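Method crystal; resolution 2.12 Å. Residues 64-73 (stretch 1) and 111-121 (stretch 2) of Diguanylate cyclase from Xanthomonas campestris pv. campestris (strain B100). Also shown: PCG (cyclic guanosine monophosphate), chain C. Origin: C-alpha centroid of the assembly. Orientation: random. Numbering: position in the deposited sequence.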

# COMPACT_ATOMS: atom_id res chain seq x y z
N GLU A 64 -5.63 -12.78 11.12
CA GLU A 64 -5.89 -11.49 10.50
C GLU A 64 -5.04 -10.38 11.12
O GLU A 64 -4.77 -10.40 12.32
CB GLU A 64 -7.38 -11.14 10.54
CG GLU A 64 -8.24 -11.95 9.57
CD GLU A 64 -9.73 -11.70 9.76
OE1 GLU A 64 -10.24 -10.68 9.25
OE2 GLU A 64 -10.40 -12.51 10.43
N PHE A 65 -4.64 -9.42 10.29
CA PHE A 65 -3.75 -8.35 10.74
C PHE A 65 -4.39 -6.98 10.59
O PHE A 65 -5.32 -6.80 9.81
CB PHE A 65 -2.44 -8.41 9.97
CG PHE A 65 -2.56 -8.01 8.52
CD1 PHE A 65 -2.42 -6.68 8.14
CD2 PHE A 65 -2.79 -8.96 7.55
CE1 PHE A 65 -2.53 -6.30 6.81
CE2 PHE A 65 -2.89 -8.60 6.21
CZ PHE A 65 -2.76 -7.26 5.84
N PHE A 66 -3.90 -6.03 11.36
CA PHE A 66 -4.45 -4.67 11.33
C PHE A 66 -3.45 -3.74 11.96
O PHE A 66 -2.57 -4.17 12.69
CB PHE A 66 -5.78 -4.60 12.10
CG PHE A 66 -5.68 -4.98 13.57
CD1 PHE A 66 -5.58 -4.01 14.55
CD2 PHE A 66 -5.71 -6.31 13.96
CE1 PHE A 66 -5.52 -4.35 15.91
CE2 PHE A 66 -5.65 -6.66 15.32
CZ PHE A 66 -5.56 -5.69 16.29
N GLY A 67 -3.59 -2.45 11.67
CA GLY A 67 -2.69 -1.47 12.25
C GLY A 67 -1.44 -1.20 11.43
O GLY A 67 -0.58 -0.43 11.86
N GLU A 68 -1.35 -1.81 10.25
CA GLU A 68 -0.16 -1.63 9.39
C GLU A 68 -0.03 -0.18 8.90
O GLU A 68 1.08 0.29 8.68
CB GLU A 68 -0.12 -2.64 8.23
CG GLU A 68 -1.01 -2.33 7.00
CD GLU A 68 -2.51 -2.46 7.27
OE1 GLU A 68 -2.90 -2.83 8.40
OE2 GLU A 68 -3.30 -2.21 6.34
N LEU A 69 -1.16 0.53 8.78
CA LEU A 69 -1.13 1.96 8.44
C LEU A 69 -0.39 2.78 9.50
O LEU A 69 0.44 3.63 9.17
CB LEU A 69 -2.56 2.52 8.29
CG LEU A 69 -3.46 1.88 7.23
CD1 LEU A 69 -4.81 2.60 7.16
CD2 LEU A 69 -2.79 1.85 5.86
N GLY A 70 -0.71 2.51 10.77
CA GLY A 70 -0.03 3.16 11.87
C GLY A 70 1.46 2.84 11.85
O GLY A 70 2.31 3.67 12.15
N LEU A 71 1.77 1.62 11.46
CA LEU A 71 3.14 1.17 11.39
C LEU A 71 3.92 1.88 10.27
O LEU A 71 5.05 2.29 10.47
CB LEU A 71 3.17 -0.34 11.17
CG LEU A 71 4.54 -1.00 11.05
CD1 LEU A 71 5.22 -1.11 12.40
CD2 LEU A 71 4.41 -2.37 10.39
N LEU A 72 3.29 2.03 9.11
CA LEU A 72 3.99 2.40 7.88
C LEU A 72 3.99 3.90 7.56
O LEU A 72 4.82 4.39 6.79
CB LEU A 72 3.38 1.64 6.71
CG LEU A 72 3.64 0.13 6.74
CD1 LEU A 72 2.78 -0.61 5.71
CD2 LEU A 72 5.12 -0.15 6.54
N ILE A 73 3.05 4.62 8.16
CA ILE A 73 2.81 6.01 7.84
C ILE A 73 3.03 6.86 9.08
O ILE A 73 2.26 6.78 10.02
CB ILE A 73 1.37 6.18 7.37
CG1 ILE A 73 1.10 5.20 6.23
CG2 ILE A 73 1.07 7.62 6.92
CD1 ILE A 73 -0.36 5.08 5.93
N HIS A 111 6.26 -8.94 -0.41
CA HIS A 111 5.06 -9.71 -0.69
C HIS A 111 3.94 -9.31 0.28
O HIS A 111 2.77 -9.11 -0.12
CB HIS A 111 5.37 -11.20 -0.61
CG HIS A 111 4.28 -12.08 -1.14
ND1 HIS A 111 3.42 -12.77 -0.32
CD2 HIS A 111 3.91 -12.37 -2.41
CE1 HIS A 111 2.56 -13.45 -1.06
NE2 HIS A 111 2.84 -13.23 -2.33
N PHE A 112 4.31 -9.14 1.55
CA PHE A 112 3.33 -8.69 2.52
C PHE A 112 2.83 -7.28 2.19
O PHE A 112 1.63 -7.02 2.28
CB PHE A 112 3.91 -8.71 3.95
CG PHE A 112 3.09 -7.91 4.93
CD1 PHE A 112 1.90 -8.43 5.45
CD2 PHE A 112 3.50 -6.65 5.32
CE1 PHE A 112 1.14 -7.70 6.34
CE2 PHE A 112 2.74 -5.91 6.21
CZ PHE A 112 1.55 -6.43 6.72
N LEU A 113 3.73 -6.37 1.83
CA LEU A 113 3.31 -4.99 1.56
C LEU A 113 2.39 -4.92 0.35
O LEU A 113 1.45 -4.12 0.27
CB LEU A 113 4.54 -4.11 1.32
CG LEU A 113 5.38 -3.81 2.56
CD1 LEU A 113 6.67 -3.06 2.19
CD2 LEU A 113 4.57 -3.01 3.58
N ARG A 114 2.69 -5.76 -0.63
CA ARG A 114 1.87 -5.89 -1.81
C ARG A 114 0.45 -6.33 -1.44
O ARG A 114 -0.53 -5.72 -1.87
CB ARG A 114 2.53 -6.91 -2.73
CG ARG A 114 1.92 -7.02 -4.08
CD ARG A 114 2.95 -7.59 -5.02
NE ARG A 114 2.35 -7.94 -6.30
CZ ARG A 114 2.97 -8.66 -7.23
NH1 ARG A 114 4.20 -9.10 -7.01
NH2 ARG A 114 2.35 -8.94 -8.36
N ARG A 115 0.35 -7.39 -0.63
CA ARG A 115 -0.95 -7.84 -0.15
C ARG A 115 -1.65 -6.76 0.67
O ARG A 115 -2.87 -6.65 0.61
CB ARG A 115 -0.84 -9.14 0.64
CG ARG A 115 -0.36 -10.33 -0.16
CD ARG A 115 -1.00 -11.64 0.34
NE ARG A 115 -1.22 -11.64 1.79
CZ ARG A 115 -0.25 -11.72 2.69
NH1 ARG A 115 1.02 -11.79 2.29
NH2 ARG A 115 -0.54 -11.71 3.99
N SER A 116 -0.90 -5.97 1.43
CA SER A 116 -1.49 -4.87 2.18
C SER A 116 -2.19 -3.84 1.28
O SER A 116 -3.32 -3.44 1.54
CB SER A 116 -0.41 -4.15 3.00
OG SER A 116 -0.00 -4.94 4.09
N ILE A 117 -1.48 -3.40 0.25
CA ILE A 117 -2.02 -2.42 -0.70
C ILE A 117 -3.36 -2.87 -1.30
O ILE A 117 -4.30 -2.09 -1.33
CB ILE A 117 -1.03 -2.15 -1.84
CG1 ILE A 117 0.14 -1.32 -1.31
CG2 ILE A 117 -1.71 -1.40 -2.99
CD1 ILE A 117 1.39 -1.42 -2.16
N VAL A 118 -3.43 -4.12 -1.74
CA VAL A 118 -4.68 -4.67 -2.24
C VAL A 118 -5.79 -4.56 -1.19
O VAL A 118 -6.88 -4.08 -1.49
CB VAL A 118 -4.54 -6.14 -2.67
CG1 VAL A 118 -5.89 -6.67 -3.11
CG2 VAL A 118 -3.50 -6.29 -3.79
N ARG A 119 -5.49 -4.97 0.04
CA ARG A 119 -6.48 -4.92 1.11
C ARG A 119 -6.94 -3.48 1.35
O ARG A 119 -8.14 -3.21 1.43
CB ARG A 119 -5.91 -5.53 2.40
CG ARG A 119 -6.97 -5.99 3.41
CD ARG A 119 -6.42 -6.05 4.84
NE ARG A 119 -6.08 -4.72 5.34
CZ ARG A 119 -6.21 -4.31 6.60
NH1 ARG A 119 -6.69 -5.13 7.53
NH2 ARG A 119 -5.87 -3.07 6.91
N VAL A 120 -5.99 -2.56 1.41
CA VAL A 120 -6.27 -1.17 1.76
C VAL A 120 -7.01 -0.40 0.66
O VAL A 120 -7.85 0.45 0.95
CB VAL A 120 -4.98 -0.44 2.19
CG1 VAL A 120 -5.22 1.06 2.36
CG2 VAL A 120 -4.47 -1.04 3.49
N VAL A 121 -6.71 -0.71 -0.60
CA VAL A 121 -7.45 -0.10 -1.70
C VAL A 121 -8.88 -0.62 -1.69
O VAL A 121 -9.82 0.08 -2.09
CB VAL A 121 -6.74 -0.33 -3.05
CG1 VAL A 121 -7.66 0.04 -4.23
CG2 VAL A 121 -5.46 0.49 -3.09
PA PCG C . -4.81 1.66 11.63
O1A PCG C . -3.50 1.48 12.32
O2A PCG C . -5.41 2.84 10.93
O5' PCG C . -5.55 1.20 12.61
C5' PCG C . -6.91 0.92 12.29
C4' PCG C . -6.81 -0.17 11.26
O4' PCG C . -7.95 -0.71 10.65
C3' PCG C . -5.92 0.22 10.12
O3' PCG C . -4.62 0.62 10.64
C2' PCG C . -6.03 -1.01 9.27
O2' PCG C . -5.06 -2.03 9.50
C1' PCG C . -7.42 -1.57 9.64
N9 PCG C . -8.63 -1.56 8.75
C8 PCG C . -9.43 -2.60 8.56
N7 PCG C . -10.43 -2.31 7.71
C5 PCG C . -10.29 -1.05 7.33
C6 PCG C . -11.00 -0.10 6.44
O6 PCG C . -12.01 -0.49 5.83
N1 PCG C . -10.53 1.16 6.30
C2 PCG C . -9.43 1.60 6.95
N2 PCG C . -9.01 2.87 6.78
N3 PCG C . -8.71 0.77 7.81
C4 PCG C . -9.09 -0.53 8.02

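How do the two backbones lie against each other? Stretch 1 runs as a short strand, Phe65 to Phe66, turns at Gly67 in the N-cap position, and enters a helix from Glu68 to Leu72; stretch 2 is helical throughout. The helix axes come no closer than 12.3 Å, their directions 122° apart, so side chains must bridge the gap. Gly67 has phi/psi of 89/4, where a CB would be jammed against the preceding carbonyl oxygen.

What fills the apolar part of the gap? Phe65 points toward the long helix, and the edge of the Phe112 ring meets its face, with centroids 5.2 Å apart and planes at 62°. Phe65 CE1 lies 4.0 Å from Phe112 CE1. Farther along the short helix, Leu72 CD1 packs 3.7 Å from Leu113 CD2, while Leu69 CD2 reaches Val120 CG2 at 4.1 Å. These contacts rest on shape and the removal of apolar surface from water.

Where does charge join the stretches? Glu68 OE2 forms a salt bridge with Arg119 NH2 at 2.8 Å, pairing opposite charges across the interface. Phe65 also lies over one face of the Arg119 guanidinium. The 3.1 Å approach of Phe65 O to Arg119 NH1 has too poor an angle for a hydrogen bond, and no hydrogen bond directly links the stretches. Arg119 is poorly ordered, so its details deserve some caution.

How does the cyclic nucleotide enter this contact? Its O2' hydroxyl donates to Glu68 OE1 at 2.6 Å and accepts from Gly67 N at 2.7 Å. Arg119 NH2 adds a weak hydrogen bond to O2' at 2.9 Å. One ribose hydroxyl thus touches both partners of the salt bridge, tying ligand and interface together.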